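Local coordinates for protein beta-1,4-mannanase (Cryptopygus antarcticus, PDB 4OOU) that hydrolyses internal beta-1,4-mannosidic linkages in the backbones of mannans, galactomannans and glucomannans, releasing short manno-oligosaccharides, at residues W243-Q248 with W299-N304; M279-H284 with N291-V296. All blocks are in the same frame, centred on the assembly; numbering follows the deposited sequence.

Overall arrangement
Following the chain from its N terminus, after the earlier TIM-barrel strands, strand 238-241 runs out into 243-248, the first half of contact 1. After helix 260-267 the chain returns through strand 277-281, which carries the first half of contact 2; a short loop of six residues then brings 291-296 back against that strand, closing a small loop. The chain goes on to 299-304, which closes the larger loop of contact 1 before strand 308-313 begins. Contact 2 lies wholly within the chain enclosed by contact 1, their centres about 10 Å apart. Tyr301 probably hydrogen-bonds to the backbone O of Asn291 within the loop after strand 277-281, which contact 1 ties to the loop after strand 238-241.

Contact 1 of 2, residues W243-Q248 with W299-N304; sequences WSELTQ and WAYNVN
Glu245 and Tyr301 meet in a small, buried packing contact between two loops of the barrel, one following strand 238-241 and the other leading into strand 308-313; only 135 Å² is covered, and the touch is van der Waals in kind. The phenol end of Tyr301 does most of it: OH lies 3.6 Å from Glu245 CB, and ring atom CE1 stands 3.9 Å from the same CB. With CG of Tyr301 anti to its carbonyl carbon (chi1 -66°), the ring extends from its loop toward the 243-248 segment. The methylene root of Glu245 faces the phenol, while a bend at chi2 (-87°) swings the carboxylate off toward other partners: OE2 is bonded to Asn289, and OE1 takes a weak bond from Ser244 OG at 3.2 Å. Carboxylate and ring planes are turned 28° apart. In the (beta/alpha)8 barrel of glycoside hydrolase family 5, the segment carrying Glu245 begins with Trp243, a substrate-binding residue just past the end of its strand, whose ring meets that of Trp208. A turn follows, held by Gln248 N bonded to Glu245 O at 3.0 Å. A second, looser touch sets the methyl CG2 of Val303 3.9 Å from the carbonyl oxygen of Gln248. The amide of Gln248 is engaged with the barrel wall, OE1 with Gln278 N and NE2 with Val240 O, and NE2 also with Ser242 OG just past the strand. Tyr301 OH probably hydrogen-bonds to the backbone O of Asn291, and its ring also packs on Met279 and Pro293. A phenylalanine in place of Tyr301 would probably leave that carbonyl without its hydroxyl mate and open a gap beside Glu245 CB.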
# COMPACT_ATOMS: atom_id res chain seq x y z
N TRP A 243 -7.36 0.21 -7.09
CA TRP A 243 -8.45 1.16 -6.83
C TRP A 243 -9.76 0.51 -6.46
O TRP A 243 -10.58 1.15 -5.84
CB TRP A 243 -8.59 2.15 -7.99
CG TRP A 243 -9.82 2.19 -8.80
CD1 TRP A 243 -10.79 3.17 -8.77
CD2 TRP A 243 -10.16 1.32 -9.88
NE1 TRP A 243 -11.73 2.93 -9.76
CE2 TRP A 243 -11.37 1.81 -10.46
CE3 TRP A 243 -9.57 0.18 -10.43
CZ2 TRP A 243 -11.99 1.19 -11.52
CZ3 TRP A 243 -10.21 -0.45 -11.49
CH2 TRP A 243 -11.41 0.06 -12.03
N SER A 244 -9.92 -0.78 -6.79
CA SER A 244 -11.19 -1.50 -6.70
C SER A 244 -10.93 -2.98 -6.63
O SER A 244 -9.88 -3.44 -7.04
CB SER A 244 -11.96 -1.29 -8.00
OG SER A 244 -13.26 -1.75 -7.88
N GLU A 245 -11.92 -3.73 -6.17
CA GLU A 245 -11.93 -5.20 -6.24
C GLU A 245 -11.66 -5.78 -7.65
O GLU A 245 -11.03 -6.85 -7.76
CB GLU A 245 -13.28 -5.72 -5.70
CG GLU A 245 -14.50 -5.41 -6.58
CD GLU A 245 -15.17 -4.07 -6.35
OE1 GLU A 245 -14.76 -3.26 -5.47
OE2 GLU A 245 -16.14 -3.81 -7.09
N LEU A 246 -12.12 -5.05 -8.69
CA LEU A 246 -12.16 -5.47 -10.12
C LEU A 246 -10.92 -6.08 -10.74
O LEU A 246 -10.97 -6.73 -11.81
CB LEU A 246 -12.51 -4.26 -10.99
CG LEU A 246 -13.97 -3.84 -11.27
CD1 LEU A 246 -15.04 -4.57 -10.47
CD2 LEU A 246 -14.12 -2.35 -11.05
N THR A 247 -9.80 -5.87 -10.07
CA THR A 247 -8.53 -6.14 -10.66
C THR A 247 -7.66 -7.00 -9.75
O THR A 247 -6.49 -7.26 -10.04
CB THR A 247 -7.91 -4.79 -11.04
OG1 THR A 247 -6.89 -4.98 -12.00
CG2 THR A 247 -7.34 -4.12 -9.88
N GLN A 248 -8.23 -7.48 -8.65
CA GLN A 248 -7.47 -8.35 -7.74
C GLN A 248 -8.25 -9.59 -7.29
O GLN A 248 -7.95 -10.21 -6.26
CB GLN A 248 -6.86 -7.56 -6.57
CG GLN A 248 -5.51 -6.92 -6.92
CD GLN A 248 -4.80 -6.32 -5.73
OE1 GLN A 248 -4.87 -6.85 -4.62
NE2 GLN A 248 -4.10 -5.21 -5.95
N TRP A 299 -13.24 -14.39 1.27
CA TRP A 299 -13.11 -15.74 0.75
C TRP A 299 -13.72 -15.78 -0.64
O TRP A 299 -13.22 -16.47 -1.53
CB TRP A 299 -13.81 -16.71 1.68
CG TRP A 299 -13.40 -16.52 3.14
CD1 TRP A 299 -14.17 -16.04 4.16
CD2 TRP A 299 -12.11 -16.78 3.71
NE1 TRP A 299 -13.46 -15.99 5.32
CE2 TRP A 299 -12.19 -16.45 5.08
CE3 TRP A 299 -10.91 -17.26 3.20
CZ2 TRP A 299 -11.11 -16.58 5.94
CZ3 TRP A 299 -9.82 -17.40 4.08
CH2 TRP A 299 -9.93 -17.06 5.43
N ALA A 300 -14.78 -14.99 -0.80
CA ALA A 300 -15.42 -14.80 -2.09
C ALA A 300 -14.39 -14.44 -3.15
O ALA A 300 -14.55 -14.80 -4.31
CB ALA A 300 -16.50 -13.72 -2.01
N TYR A 301 -13.33 -13.72 -2.80
CA TYR A 301 -12.39 -13.30 -3.83
C TYR A 301 -11.47 -14.46 -4.26
O TYR A 301 -10.69 -14.32 -5.19
CB TYR A 301 -11.63 -12.05 -3.43
CG TYR A 301 -12.51 -10.82 -3.32
CD1 TYR A 301 -13.21 -10.35 -4.39
CD2 TYR A 301 -12.64 -10.16 -2.12
CE1 TYR A 301 -14.04 -9.24 -4.30
CE2 TYR A 301 -13.46 -9.05 -2.02
CZ TYR A 301 -14.17 -8.59 -3.12
OH TYR A 301 -14.98 -7.47 -2.99
N ASN A 302 -11.62 -15.62 -3.62
CA ASN A 302 -10.85 -16.83 -3.92
C ASN A 302 -9.38 -16.45 -4.10
O ASN A 302 -8.82 -16.58 -5.18
CB ASN A 302 -11.40 -17.57 -5.15
CG ASN A 302 -10.74 -18.96 -5.36
OD1 ASN A 302 -10.81 -19.54 -6.44
ND2 ASN A 302 -10.10 -19.47 -4.32
N VAL A 303 -8.79 -15.94 -3.03
CA VAL A 303 -7.45 -15.36 -3.13
C VAL A 303 -6.62 -15.67 -1.85
O VAL A 303 -5.74 -14.91 -1.43
CB VAL A 303 -7.64 -13.88 -3.47
CG1 VAL A 303 -7.67 -12.99 -2.22
CG2 VAL A 303 -6.62 -13.44 -4.47
N ASN A 304 -6.87 -16.86 -1.32
CA ASN A 304 -6.51 -17.26 0.01
C ASN A 304 -5.04 -17.68 0.11
O ASN A 304 -4.56 -17.88 1.21
CB ASN A 304 -7.42 -18.40 0.50
CG ASN A 304 -8.93 -18.15 0.24
OD1 ASN A 304 -9.40 -17.05 -0.13
ND2 ASN A 304 -9.68 -19.19 0.44

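Contact 2 of 2, residues M279-H284 with N291-V296; sequences MHTYSH and NAPFKV
Van der Waals packing carries most of this buried contact, in which Met279 and Thr281 on barrel strand 277-281 meet the turn of Ala292, Pro293 and Phe294. Thr281 meets the CD corner of the Pro293 ring, its OG1 3.4 Å from Pro293 CD and its CB 3.8 Å from the same carbon. The methyl of Ala292 flanks this pair, its CB 3.7 Å from Thr281 OG1. On its other branch Thr281 presents CG2 to the Phe294 ring, 3.9 Å from CD2 and obliquely placed. Met279, two residues earlier, adds a looser touch through SD, 4.4 Å from Pro293 CG. Strand 277-281 belongs to the parallel wall of the family 5 TIM barrel and pairs with strand 308-313; Pro293 and Phe294 pack on Ile310 of that neighbour, and Phe294 reaches on to helix 323-332. The alternate residues His280 and Tyr282 point away from the turn; Tyr282 binds substrate, and its OH is hydrogen-bonded to Glu312, the probable nucleophile. The polar link is a water. It accepts a hydrogen bond from Phe294 N at 2.8 Å and is also hydrogen-bonded at 3.3 Å to Thr281 OG1, which a chi1 of -163°, anti to the backbone nitrogen, directs at the turn. Within the turn itself Lys295 N is bonded to Ala292 O at 2.9 Å.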
# COMPACT_ATOMS: atom_id res chain seq x y z
N MET A 279 -7.21 -4.29 -1.88
CA MET A 279 -8.22 -3.55 -2.61
C MET A 279 -8.55 -2.27 -1.85
O MET A 279 -8.38 -2.19 -0.63
CB MET A 279 -9.45 -4.42 -2.79
CG MET A 279 -9.19 -5.70 -3.57
SD MET A 279 -10.46 -6.95 -3.29
CE MET A 279 -9.85 -8.26 -4.35
N HIS A 280 -8.95 -1.25 -2.58
CA HIS A 280 -9.50 -0.03 -1.99
C HIS A 280 -10.97 0.01 -2.31
O HIS A 280 -11.33 -0.51 -3.31
CB HIS A 280 -8.88 1.19 -2.63
CG HIS A 280 -7.41 1.29 -2.45
ND1 HIS A 280 -6.64 2.17 -3.18
CD2 HIS A 280 -6.57 0.62 -1.64
CE1 HIS A 280 -5.38 2.05 -2.80
NE2 HIS A 280 -5.31 1.11 -1.88
N THR A 281 -11.82 0.65 -1.51
CA THR A 281 -13.24 0.60 -1.81
C THR A 281 -14.04 1.82 -1.34
O THR A 281 -13.93 2.26 -0.19
CB THR A 281 -13.86 -0.73 -1.30
OG1 THR A 281 -15.13 -0.96 -1.94
CG2 THR A 281 -13.99 -0.73 0.20
N TYR A 282 -14.84 2.33 -2.27
CA TYR A 282 -15.63 3.52 -2.09
C TYR A 282 -17.00 3.36 -2.82
O TYR A 282 -17.08 2.93 -3.98
CB TYR A 282 -14.86 4.73 -2.65
CG TYR A 282 -13.50 5.02 -2.02
CD1 TYR A 282 -13.40 5.78 -0.87
CD2 TYR A 282 -12.33 4.58 -2.60
CE1 TYR A 282 -12.17 6.05 -0.29
CE2 TYR A 282 -11.09 4.85 -2.02
CZ TYR A 282 -11.02 5.58 -0.86
OH TYR A 282 -9.79 5.85 -0.29
N SER A 283 -18.09 3.74 -2.15
CA SER A 283 -19.40 3.76 -2.79
C SER A 283 -19.53 4.89 -3.82
O SER A 283 -18.75 5.84 -3.82
CB SER A 283 -20.49 3.93 -1.71
OG SER A 283 -20.38 5.13 -0.98
N HIS A 284 -20.50 4.77 -4.72
CA HIS A 284 -20.85 5.85 -5.66
C HIS A 284 -22.32 6.19 -5.49
O HIS A 284 -23.20 5.33 -5.62
CB HIS A 284 -20.50 5.45 -7.09
CG HIS A 284 -19.02 5.30 -7.29
ND1 HIS A 284 -18.37 4.09 -7.16
CD2 HIS A 284 -18.05 6.22 -7.50
CE1 HIS A 284 -17.07 4.26 -7.33
NE2 HIS A 284 -16.85 5.55 -7.53
N ASN A 291 -19.88 -6.56 -5.92
CA ASN A 291 -19.10 -7.53 -5.19
C ASN A 291 -17.89 -6.85 -4.57
O ASN A 291 -16.79 -7.40 -4.55
CB ASN A 291 -18.71 -8.67 -6.13
CG ASN A 291 -19.90 -9.21 -6.90
OD1 ASN A 291 -20.92 -9.59 -6.30
ND2 ASN A 291 -19.78 -9.25 -8.24
N ALA A 292 -18.13 -5.65 -4.06
CA ALA A 292 -17.13 -4.88 -3.36
C ALA A 292 -16.94 -5.47 -1.98
O ALA A 292 -17.76 -6.27 -1.51
CB ALA A 292 -17.52 -3.41 -3.30
N PRO A 293 -15.85 -5.14 -1.33
CA PRO A 293 -15.46 -5.88 -0.12
C PRO A 293 -16.45 -5.91 1.05
O PRO A 293 -16.56 -6.96 1.70
CB PRO A 293 -14.17 -5.17 0.30
CG PRO A 293 -13.57 -4.80 -0.98
CD PRO A 293 -14.72 -4.38 -1.87
N PHE A 294 -17.12 -4.78 1.32
CA PHE A 294 -18.09 -4.70 2.41
C PHE A 294 -19.44 -5.23 1.95
O PHE A 294 -20.36 -5.33 2.76
CB PHE A 294 -18.23 -3.28 2.98
CG PHE A 294 -17.01 -2.81 3.73
CD1 PHE A 294 -16.69 -3.36 4.96
CD2 PHE A 294 -16.15 -1.85 3.19
CE1 PHE A 294 -15.53 -2.94 5.64
CE2 PHE A 294 -15.00 -1.44 3.86
CZ PHE A 294 -14.68 -1.99 5.09
N LYS A 295 -19.55 -5.62 0.68
CA LYS A 295 -20.71 -6.39 0.21
C LYS A 295 -20.54 -7.89 0.39
O LYS A 295 -21.50 -8.63 0.32
CB LYS A 295 -21.01 -6.09 -1.27
CG LYS A 295 -21.88 -4.87 -1.47
CD LYS A 295 -23.32 -5.17 -1.06
CE LYS A 295 -24.36 -4.30 -1.76
NZ LYS A 295 -24.50 -4.67 -3.20
N VAL A 296 -19.33 -8.35 0.67
CA VAL A 296 -18.98 -9.71 0.36
C VAL A 296 -17.99 -10.31 1.39
O VAL A 296 -17.77 -9.72 2.44
CB VAL A 296 -18.48 -9.68 -1.10
CG1 VAL A 296 -16.96 -9.72 -1.20
CG2 VAL A 296 -19.13 -10.76 -1.93
O HOH W 1 -17.37 -2.30 0.00